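Local coordinates for protein MgGH51 (Meripilus giganteus, PDB 6ZPV) that hydrolyses terminal non-reducing alpha-L-arabinofuranosyl residues, probably from arabinose-containing plant polysaccharides, as a fungal glycosidase of family GH51, at residues V1-K7 with T563-F569; G31-A35 with N207-I213; S299-L305 with Y361-F366. One frame throughout, in Å; residues are numbered along the deposited sequence.

Interaction 1. Residues V1-K7 with T563-F569; sequences VTVTVNK and TFQLTQF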
loop_
_atom_site.group_PDB
_atom_site.type_symbol
_atom_site.label_atom_id
_atom_site.label_comp_id
_atom_site.label_asym_id
_atom_site.label_seq_id
_atom_site.Cartn_x
_atom_site.Cartn_y
_atom_site.Cartn_z
ATOM N N VAL A 1 2.184 30.148 25.723
ATOM C CA VAL A 1 1.349 30.895 24.794
ATOM C C VAL A 1 -0.104 30.646 25.168
ATOM O O VAL A 1 -0.438 29.497 25.465
ATOM C CB VAL A 1 1.642 30.558 23.303
ATOM C CG1 VAL A 1 1.408 29.109 22.951
ATOM C CG2 VAL A 1 0.785 31.381 22.351
ATOM N N THR A 2 -0.944 31.670 25.089
ATOM C CA THR A 2 -2.399 31.496 25.279
ATOM C C THR A 2 -3.085 31.125 23.969
ATOM O O THR A 2 -2.848 31.822 22.970
ATOM C CB THR A 2 -3.006 32.765 25.839
ATOM O OG1 THR A 2 -2.454 33.001 27.129
ATOM C CG2 THR A 2 -4.519 32.661 25.917
ATOM N N VAL A 3 -3.831 30.063 23.968
ATOM C CA VAL A 3 -4.612 29.639 22.794
ATOM C C VAL A 3 -6.077 29.773 23.115
ATOM O O VAL A 3 -6.615 29.001 23.941
ATOM C CB VAL A 3 -4.276 28.202 22.386
ATOM C CG1 VAL A 3 -5.076 27.810 21.182
ATOM C CG2 VAL A 3 -2.803 28.045 22.091
ATOM N N THR A 4 -6.725 30.769 22.516
ATOM C CA THR A 4 -8.151 31.001 22.711
ATOM C C THR A 4 -8.900 30.229 21.642
ATOM O O THR A 4 -8.604 30.414 20.437
ATOM C CB THR A 4 -8.439 32.498 22.669
ATOM O OG1 THR A 4 -7.750 33.125 23.758
ATOM C CG2 THR A 4 -9.927 32.788 22.798
ATOM N N VAL A 5 -9.911 29.465 22.026
ATOM C CA VAL A 5 -10.683 28.597 21.119
ATOM C C VAL A 5 -12.016 29.250 20.834
ATOM O O VAL A 5 -12.761 29.560 21.785
ATOM C CB VAL A 5 -10.853 27.201 21.722
ATOM C CG1 VAL A 5 -11.546 26.328 20.714
ATOM C CG2 VAL A 5 -9.482 26.645 22.136
ATOM N N ASN A 6 -12.341 29.475 19.580
ATOM C CA ASN A 6 -13.656 30.019 19.213
ATOM C C ASN A 6 -14.707 28.935 19.371
ATOM O O ASN A 6 -14.523 27.792 18.883
ATOM C CB ASN A 6 -13.583 30.523 17.771
ATOM C CG ASN A 6 -14.669 31.489 17.362
ATOM O OD1 ASN A 6 -15.847 31.291 17.660
ATOM N ND2 ASN A 6 -14.213 32.495 16.622
ATOM N N LYS A 7 -15.832 29.276 19.995
ATOM C CA LYS A 7 -16.948 28.341 20.131
ATOM C C LYS A 7 -17.667 28.098 18.807
ATOM O O LYS A 7 -18.438 27.147 18.733
ATOM C CB LYS A 7 -17.965 28.791 21.170
ATOM C CG LYS A 7 -18.735 30.048 20.787
ATOM C CD LYS A 7 -19.880 30.422 21.738
ATOM C CE LYS A 7 -20.440 31.800 21.470
ATOM N NZ LYS A 7 -21.058 31.874 20.125
ATOM N N THR A 563 -1.600 27.653 27.314
ATOM C CA THR A 563 -2.734 27.894 28.176
ATOM C C THR A 563 -3.978 27.934 27.272
ATOM O O THR A 563 -4.132 28.889 26.506
ATOM C CB THR A 563 -2.595 29.245 28.916
ATOM O OG1 THR A 563 -1.315 29.376 29.574
ATOM C CG2 THR A 563 -3.762 29.417 29.870
ATOM N N PHE A 564 -4.786 26.888 27.342
ATOM C CA PHE A 564 -6.019 26.817 26.547
ATOM C C PHE A 564 -7.132 27.547 27.244
ATOM O O PHE A 564 -7.404 27.285 28.435
ATOM C CB PHE A 564 -6.381 25.361 26.281
ATOM C CG PHE A 564 -5.431 24.711 25.318
ATOM C CD1 PHE A 564 -5.480 25.016 23.943
ATOM C CD2 PHE A 564 -4.432 23.871 25.761
ATOM C CE1 PHE A 564 -4.555 24.440 23.095
ATOM C CE2 PHE A 564 -3.524 23.311 24.885
ATOM C CZ PHE A 564 -3.572 23.600 23.551
ATOM N N GLN A 565 -7.793 28.424 26.500
ATOM C CA GLN A 565 -8.938 29.217 26.983
ATOM C C GLN A 565 -10.158 28.825 26.171
ATOM O O GLN A 565 -10.240 29.137 24.977
ATOM C CB GLN A 565 -8.654 30.715 26.890
ATOM C CG GLN A 565 -7.568 31.189 27.786
ATOM C CD GLN A 565 -7.872 31.187 29.263
ATOM O OE1 GLN A 565 -8.980 30.844 29.650
ATOM N NE2 GLN A 565 -6.939 31.712 30.060
ATOM N N LEU A 566 -11.071 28.137 26.829
ATOM C CA LEU A 566 -12.338 27.622 26.275
ATOM C C LEU A 566 -13.509 28.302 26.993
ATOM O O LEU A 566 -14.663 27.734 27.003
ATOM C CB LEU A 566 -12.408 26.109 26.398
ATOM C CG LEU A 566 -11.565 25.324 25.370
ATOM C CD1 LEU A 566 -10.109 25.383 25.673
ATOM C CD2 LEU A 566 -12.030 23.933 25.268
ATOM N N THR A 567 -13.308 29.518 27.500
ATOM C CA THR A 567 -14.376 30.199 28.255
ATOM C C THR A 567 -15.550 30.629 27.358
ATOM O O THR A 567 -16.603 30.946 27.919
ATOM C CB THR A 567 -13.779 31.406 28.957
ATOM O OG1 THR A 567 -13.183 32.278 28.028
ATOM C CG2 THR A 567 -12.800 30.970 30.029
ATOM N N GLN A 568 -15.420 30.645 26.036
ATOM C CA GLN A 568 -16.570 30.980 25.173
ATOM C C GLN A 568 -17.644 29.892 25.236
ATOM O O GLN A 568 -18.818 30.156 24.904
ATOM C CB GLN A 568 -16.144 31.165 23.707
ATOM C CG GLN A 568 -15.301 32.418 23.522
ATOM C CD GLN A 568 -14.849 32.558 22.092
ATOM O OE1 GLN A 568 -15.521 32.040 21.160
ATOM N NE2 GLN A 568 -13.732 33.270 21.920
ATOM N N PHE A 569 -17.252 28.661 25.501
ATOM C CA PHE A 569 -18.193 27.525 25.496
ATOM C C PHE A 569 -19.145 27.614 26.693
ATOM O O PHE A 569 -18.861 28.228 27.745
ATOM C CB PHE A 569 -17.439 26.196 25.491
ATOM C CG PHE A 569 -16.632 25.938 24.225
ATOM C CD1 PHE A 569 -15.353 26.464 24.017
ATOM C CD2 PHE A 569 -17.201 25.296 23.175
ATOM C CE1 PHE A 569 -14.669 26.329 22.834
ATOM C CE2 PHE A 569 -16.480 25.093 21.986
ATOM C CZ PHE A 569 -15.194 25.593 21.841
HETATM O O HOH W 1 -4.576 33.117 29.045
HETATM O O HOH W 2 -0.552 32.017 28.968
HETATM O O HOH W 3 -13.034 30.280 24.398
HETATM O O HOH W 4 -16.642 33.589 19.162
#
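T563 continues the parallel pairing that V1 already makes with S561 of strand 560-565: T563 N donates to V1 O (2.9 Å) and T563 O accepts from V3 N (2.8 Å), so T563 sits level with T2. On the face carrying T2, T563 and Q565, a water joins T2 OG1 and T563 OG1, 2.8 Å from each. F564 pairs with V3 and turns its ring to the other face, where V3 CB approaches F564 CD1 at 3.7 Å. That face is hydrophobic: V3 touches W537 and F564 meets F610, I550 and I552. Q565 repeats the pattern, with Q565 N to V3 O at 2.9 Å and V5 N to Q565 O at 3.0 Å; its amide NE2 reaches T2 OG1 through a second water, and its OE1 bonds to T609. Strand 2-4, which also bonds through T4 to T527, is an outer strand of a three-stranded mixed sheet in the C-terminal beta-sandwich domain, some 560 residues from its partner. Beyond Q565 the pairing ends as L566 starts a type I turn closed by F569 N to L566 O (3.1 Å); L566 CD1 packs on V5 CG2 at 3.8 Å. In place of strand bonding, a water spans V5 O, Q565 O and Q568 N. Q568 then extends its side chain back across, OE1 accepting from K7 N at 3.0 Å. F569 receives K7 CA over one ring face, 4.0 Å from the ring centroid in a CH-pi contact, while V5 CG1 lies at its edge, 3.8 Å from F569 CE1.

Interaction 2. Residues G31-A35 with N207-I213; sequences GGLYA and NGLRADI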
loop_
_atom_site.group_PDB
_atom_site.type_symbol
_atom_site.label_atom_id
_atom_site.label_comp_id
_atom_site.label_asym_id
_atom_site.label_seq_id
_atom_site.Cartn_x
_atom_site.Cartn_y
_atom_site.Cartn_z
ATOM N N GLY A 31 4.787 -9.675 -1.738
ATOM C CA GLY A 31 5.660 -9.701 -0.609
ATOM C C GLY A 31 5.214 -8.918 0.618
ATOM O O GLY A 31 5.892 -8.964 1.654
ATOM N N GLY A 32 4.080 -8.232 0.480
ATOM C CA GLY A 32 3.615 -7.296 1.513
ATOM C C GLY A 32 2.161 -7.474 1.828
ATOM O O GLY A 32 1.731 -8.468 2.446
ATOM N N LEU A 33 1.360 -6.495 1.410
ATOM C CA LEU A 33 -0.115 -6.541 1.698
ATOM C C LEU A 33 -0.764 -7.773 1.053
ATOM O O LEU A 33 -1.716 -8.310 1.619
ATOM C CB LEU A 33 -0.726 -5.224 1.239
ATOM C CG LEU A 33 -2.228 -5.083 1.462
ATOM C CD1 LEU A 33 -2.566 -5.068 2.943
ATOM C CD2 LEU A 33 -2.689 -3.779 0.823
ATOM N N TYR A 34 -0.327 -8.165 -0.136
ATOM C CA TYR A 34 -0.882 -9.360 -0.792
ATOM C C TYR A 34 -0.359 -10.606 -0.088
ATOM O O TYR A 34 0.842 -10.736 0.089
ATOM C CB TYR A 34 -0.529 -9.314 -2.278
ATOM C CG TYR A 34 -1.084 -10.435 -3.126
ATOM C CD1 TYR A 34 -2.417 -10.822 -3.051
ATOM C CD2 TYR A 34 -0.267 -11.067 -4.044
ATOM C CE1 TYR A 34 -2.900 -11.827 -3.872
ATOM C CE2 TYR A 34 -0.774 -12.071 -4.868
ATOM C CZ TYR A 34 -2.084 -12.476 -4.776
ATOM O OH TYR A 34 -2.537 -13.473 -5.630
ATOM N N ALA A 35 -1.245 -11.530 0.306
ATOM C CA ALA A 35 -0.816 -12.586 1.275
ATOM C C ALA A 35 0.004 -13.723 0.674
ATOM O O ALA A 35 0.513 -14.539 1.447
ATOM C CB ALA A 35 -2.044 -13.149 1.961
ATOM N N ASN A 207 -7.900 -15.086 -2.272
ATOM C CA ASN A 207 -6.863 -14.322 -2.943
ATOM C C ASN A 207 -6.566 -13.001 -2.219
ATOM O O ASN A 207 -6.228 -11.997 -2.870
ATOM C CB ASN A 207 -7.168 -14.100 -4.442
ATOM C CG ASN A 207 -5.927 -13.698 -5.184
ATOM O OD1 ASN A 207 -4.867 -14.354 -4.990
ATOM N ND2 ASN A 207 -6.009 -12.652 -6.026
ATOM N N GLY A 208 -6.697 -13.008 -0.889
ATOM C CA GLY A 208 -6.713 -11.765 -0.118
ATOM C C GLY A 208 -5.360 -11.418 0.517
ATOM O O GLY A 208 -4.265 -11.726 -0.025
ATOM N N LEU A 209 -5.460 -10.701 1.615
ATOM C CA LEU A 209 -4.377 -9.834 2.120
ATOM C C LEU A 209 -3.798 -10.358 3.444
ATOM O O LEU A 209 -4.482 -11.064 4.221
ATOM C CB LEU A 209 -4.876 -8.411 2.229
ATOM C CG LEU A 209 -5.571 -7.871 0.982
ATOM C CD1 LEU A 209 -5.931 -6.415 1.187
ATOM C CD2 LEU A 209 -4.732 -8.031 -0.272
ATOM N N ARG A 210 -2.555 -10.015 3.684
ATOM C CA ARG A 210 -1.810 -10.422 4.876
ATOM C C ARG A 210 -2.413 -9.753 6.111
ATOM O O ARG A 210 -2.541 -8.534 6.158
ATOM C CB ARG A 210 -0.334 -10.121 4.689
ATOM C CG ARG A 210 0.491 -10.425 5.905
ATOM C CD ARG A 210 1.986 -10.280 5.674
ATOM N NE ARG A 210 2.674 -10.046 6.945
ATOM C CZ ARG A 210 4.001 -9.925 7.093
ATOM N NH1 ARG A 210 4.797 -10.095 6.077
ATOM N NH2 ARG A 210 4.497 -9.645 8.287
ATOM N N ALA A 211 -2.758 -10.539 7.103
ATOM C CA ALA A 211 -3.585 -10.071 8.239
ATOM C C ALA A 211 -2.907 -8.972 9.069
ATOM O O ALA A 211 -3.557 -7.955 9.341
ATOM C CB ALA A 211 -3.937 -11.269 9.108
ATOM N N ASP A 212 -1.681 -9.164 9.531
ATOM C CA ASP A 212 -1.092 -8.142 10.401
ATOM C C ASP A 212 -0.956 -6.781 9.680
ATOM O O ASP A 212 -1.257 -5.770 10.317
ATOM C CB ASP A 212 0.194 -8.644 11.060
ATOM C CG ASP A 212 1.331 -9.049 10.138
ATOM O OD1 ASP A 212 1.132 -9.004 8.900
ATOM O OD2 ASP A 212 2.441 -9.441 10.680
ATOM N N ILE A 213 -0.570 -6.789 8.425
ATOM C CA ILE A 213 -0.426 -5.545 7.683
ATOM C C ILE A 213 -1.818 -4.944 7.457
ATOM O O ILE A 213 -2.000 -3.740 7.715
ATOM C CB ILE A 213 0.335 -5.776 6.358
ATOM C CG1 ILE A 213 1.759 -6.257 6.605
ATOM C CG2 ILE A 213 0.265 -4.519 5.528
ATOM C CD1 ILE A 213 2.534 -6.567 5.331
HETATM O O HOH W 5 3.799 -10.174 3.117
#
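A beta-sandwich is inserted between the first strand of the (beta/alpha)8 barrel, 20-21, and the helix 211-219 that leads to the second, 224-227; this buried contact joins the chain leaving for the insertion to the chain coming back. The backbones meet in a single bridge between Y34 and L209: R210 N donates to L33 O (2.8 Å) and A35 N to G208 O (3.0 Å). Y34 has chi1 in t, which carries its ring along the returning segment until OH donates to N207 OD1 at 2.6 Å. N207, also t at chi1, has left-handed backbone angles (57/33), and its ND2 is held by E273 and the carbonyl of G268; R41 bonds to the Y34 hydroxyl as well. L33 (t, p) starts out away from the other segment, yet the end of the side chain comes back: L33 CG lies 3.9 Å from L209 CD1, and L33 CD1 lies 3.9 Å from I213 CG2. A35 aims its methyl inward, CB resting 3.6 Å from R210 N. R210, at the N-cap position of helix 211-219, is fully extended (t, t, t), which brings its guanidinium to the carboxylate of D212, whose chi1 is p, in a salt bridge, R210 NE to D212 OD1 at 2.7 Å and R210 NH2 to D212 OD2 at 3.2 Å. R210 NH1 bonds to D499 O and donates at 3.1 Å to a water that itself donates to G32 O at 2.8 Å.

Interaction 3. Residues S299-L305 with Y361-F366; sequences SLAENQL and YRWHDF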
loop_
_atom_site.group_PDB
_atom_site.type_symbol
_atom_site.label_atom_id
_atom_site.label_comp_id
_atom_site.label_asym_id
_atom_site.label_seq_id
_atom_site.Cartn_x
_atom_site.Cartn_y
_atom_site.Cartn_z
ATOM N N SER A 299 5.064 10.602 -24.391
ATOM C CA SER A 299 3.637 10.935 -24.406
ATOM C C SER A 299 3.026 10.369 -25.680
ATOM O O SER A 299 3.556 10.676 -26.755
ATOM C CB SER A 299 3.385 12.412 -24.368
ATOM O OG SER A 299 3.861 13.018 -23.146
ATOM N N LEU A 300 1.919 9.699 -25.585
ATOM C CA LEU A 300 1.161 9.366 -26.800
ATOM C C LEU A 300 0.692 10.639 -27.488
ATOM O O LEU A 300 0.293 11.608 -26.804
ATOM C CB LEU A 300 -0.021 8.507 -26.429
ATOM C CG LEU A 300 0.318 7.128 -25.874
ATOM C CD1 LEU A 300 -0.984 6.418 -25.596
ATOM C CD2 LEU A 300 1.211 6.347 -26.843
ATOM N N ALA A 301 0.712 10.621 -28.797
ATOM C CA ALA A 301 0.165 11.718 -29.577
ATOM C C ALA A 301 -1.332 11.840 -29.304
ATOM O O ALA A 301 -2.033 10.834 -29.031
ATOM C CB ALA A 301 0.409 11.440 -31.075
ATOM N N GLU A 302 -1.885 13.042 -29.508
ATOM C CA GLU A 302 -3.303 13.215 -29.284
ATOM C C GLU A 302 -4.128 12.223 -30.102
ATOM O O GLU A 302 -5.145 11.728 -29.603
ATOM C CB GLU A 302 -3.688 14.668 -29.498
ATOM C CG GLU A 302 -5.123 14.909 -29.114
ATOM C CD GLU A 302 -5.487 16.315 -29.009
ATOM O OE1 GLU A 302 -4.751 17.191 -29.546
ATOM O OE2 GLU A 302 -6.516 16.562 -28.373
ATOM N N ASN A 303 -3.763 11.999 -31.347
ATOM C CA ASN A 303 -4.553 11.126 -32.244
ATOM C C ASN A 303 -4.362 9.648 -31.924
ATOM O O ASN A 303 -4.990 8.829 -32.645
ATOM C CB ASN A 303 -4.273 11.485 -33.707
ATOM C CG ASN A 303 -2.903 11.087 -34.188
ATOM O OD1 ASN A 303 -2.107 10.465 -33.498
ATOM N ND2 ASN A 303 -2.649 11.401 -35.464
ATOM N N GLN A 304 -3.622 9.304 -30.880
ATOM C CA GLN A 304 -3.438 7.902 -30.432
ATOM C C GLN A 304 -4.219 7.598 -29.142
ATOM O O GLN A 304 -4.201 6.463 -28.678
ATOM C CB GLN A 304 -1.909 7.600 -30.212
ATOM C CG GLN A 304 -0.898 7.631 -31.430
ATOM C CD GLN A 304 0.575 7.375 -31.005
ATOM O OE1 GLN A 304 1.257 8.177 -30.227
ATOM N NE2 GLN A 304 1.121 6.215 -31.460
ATOM N N LEU A 305 -4.830 8.598 -28.513
ATOM C CA LEU A 305 -5.367 8.420 -27.159
ATOM C C LEU A 305 -6.639 7.584 -27.104
ATOM O O LEU A 305 -6.906 6.996 -26.029
ATOM C CB LEU A 305 -5.641 9.756 -26.476
ATOM C CG LEU A 305 -4.435 10.666 -26.285
ATOM C CD1 LEU A 305 -4.867 11.972 -25.642
ATOM C CD2 LEU A 305 -3.363 9.976 -25.463
ATOM N N TYR A 361 -3.555 18.435 -23.521
ATOM C CA TYR A 361 -4.431 17.681 -24.425
ATOM C C TYR A 361 -4.804 16.332 -23.824
ATOM O O TYR A 361 -5.880 15.815 -24.093
ATOM C CB TYR A 361 -3.905 17.582 -25.874
ATOM C CG TYR A 361 -2.714 16.677 -26.134
ATOM C CD1 TYR A 361 -2.836 15.300 -26.074
ATOM C CD2 TYR A 361 -1.478 17.175 -26.489
ATOM C CE1 TYR A 361 -1.747 14.465 -26.352
ATOM C CE2 TYR A 361 -0.392 16.373 -26.756
ATOM C CZ TYR A 361 -0.538 15.009 -26.731
ATOM O OH TYR A 361 0.581 14.222 -26.995
ATOM N N ARG A 362 -3.886 15.713 -23.072
ATOM C CA ARG A 362 -4.203 14.429 -22.447
ATOM C C ARG A 362 -5.330 14.601 -21.388
ATOM O O ARG A 362 -6.343 13.866 -21.430
ATOM C CB ARG A 362 -2.966 13.750 -21.870
ATOM C CG ARG A 362 -1.937 13.424 -22.940
ATOM C CD ARG A 362 -0.701 12.686 -22.425
ATOM N NE ARG A 362 0.123 13.461 -21.492
ATOM C CZ ARG A 362 0.298 13.279 -20.190
ATOM N NH1 ARG A 362 -0.400 12.376 -19.508
ATOM N NH2 ARG A 362 1.199 13.986 -19.552
ATOM N N TRP A 363 -5.130 15.536 -20.479
ATOM C CA TRP A 363 -6.197 15.905 -19.529
ATOM C C TRP A 363 -7.467 16.275 -20.283
ATOM O O TRP A 363 -8.565 15.795 -19.928
ATOM C CB TRP A 363 -5.724 17.112 -18.683
ATOM C CG TRP A 363 -6.818 17.753 -17.873
ATOM C CD1 TRP A 363 -7.600 18.801 -18.229
ATOM C CD2 TRP A 363 -7.285 17.333 -16.578
ATOM N NE1 TRP A 363 -8.531 19.059 -17.282
ATOM C CE2 TRP A 363 -8.355 18.176 -16.250
ATOM C CE3 TRP A 363 -6.939 16.314 -15.674
ATOM C CZ2 TRP A 363 -9.061 18.067 -15.060
ATOM C CZ3 TRP A 363 -7.641 16.204 -14.505
ATOM C CH2 TRP A 363 -8.691 17.074 -14.195
ATOM N N HIS A 364 -7.402 17.166 -21.258
ATOM C CA HIS A 364 -8.641 17.581 -21.927
ATOM C C HIS A 364 -9.367 16.371 -22.503
ATOM O O HIS A 364 -10.595 16.226 -22.296
ATOM C CB HIS A 364 -8.333 18.578 -23.034
ATOM C CG HIS A 364 -9.569 18.956 -23.802
ATOM N ND1 HIS A 364 -10.071 18.179 -24.840
ATOM C CD2 HIS A 364 -10.455 19.933 -23.598
ATOM C CE1 HIS A 364 -11.201 18.736 -25.290
ATOM N NE2 HIS A 364 -11.443 19.758 -24.569
ATOM N N ASP A 365 -8.653 15.534 -23.219
ATOM C CA ASP A 365 -9.362 14.464 -23.948
ATOM C C ASP A 365 -9.844 13.358 -22.970
ATOM O O ASP A 365 -10.957 12.884 -23.113
ATOM C CB ASP A 365 -8.487 13.893 -25.065
ATOM C CG ASP A 365 -8.193 14.889 -26.187
ATOM O OD1 ASP A 365 -8.717 16.026 -26.153
ATOM O OD2 ASP A 365 -7.499 14.485 -27.131
ATOM N N PHE A 366 -9.009 13.004 -21.991
ATOM C CA PHE A 366 -9.462 12.038 -20.989
ATOM C C PHE A 366 -10.611 12.576 -20.211
ATOM O O PHE A 366 -11.610 11.851 -20.066
ATOM C CB PHE A 366 -8.313 11.610 -20.048
ATOM C CG PHE A 366 -7.461 10.452 -20.509
ATOM C CD1 PHE A 366 -6.422 10.653 -21.407
ATOM C CD2 PHE A 366 -7.744 9.188 -20.074
ATOM C CE1 PHE A 366 -5.670 9.576 -21.851
ATOM C CE2 PHE A 366 -6.993 8.098 -20.526
ATOM C CZ PHE A 366 -5.957 8.301 -21.394
HETATM O O HOH W 6 -8.212 11.937 -28.078
#
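A loop-to-helix contact on the catalytic barrel sets the loop 299-305 against the early turns of helix 359-373. Y361 is the main anchor: its OH donates to L300 O at 2.6 Å, and its ring takes E302 CB over one face, 3.9 Å from the centroid, in a CH-pi contact. L305 CD1 reaches the edge of the same ring, 3.9 Å from Y361 CD1, while L305 CD2 lies 4.3 Å from F366 CE1. In the (beta/alpha)8 fold this loop follows the third barrel strand, 284-289, and the helix follows the fourth, 345-348, so neighbouring beta-alpha units are joined here. R362 leans along the loop and is tied down by D352 and S358, the latter also bonding to S299. Q304, the last residue of the short 3-10 segment 302-304, accepts through OE1 from A301 N at 2.9 Å. E302 OE2 comes within 2.6 Å of D365 OD2, a separation suggesting that one acid is protonated, and H364 ND1 donates to D365 OD1 at 2.9 Å.

The three contacts do not touch. Interaction 1 lies about 45 Å from interaction 2 and 53 Å from interaction 3, which are 36 Å apart, all centre to centre. Interaction 1 brings the N terminus to the C-terminal sandwich, so both later contacts fall within its span. Interaction 2, about 10 Å from the chain centre, joins the chain on its way into and out of the inserted sandwich; interaction 3 joins two barrel units. N-acetylglucosamines of bound glycans, not substrate, lie about 11 Å from the R210 side chain and 8 Å from that of L300. In GH51 enzymes the catalytic carboxylates are expected at the C-terminal ends of the fourth and seventh barrel strands, here 345-348 and 424-432.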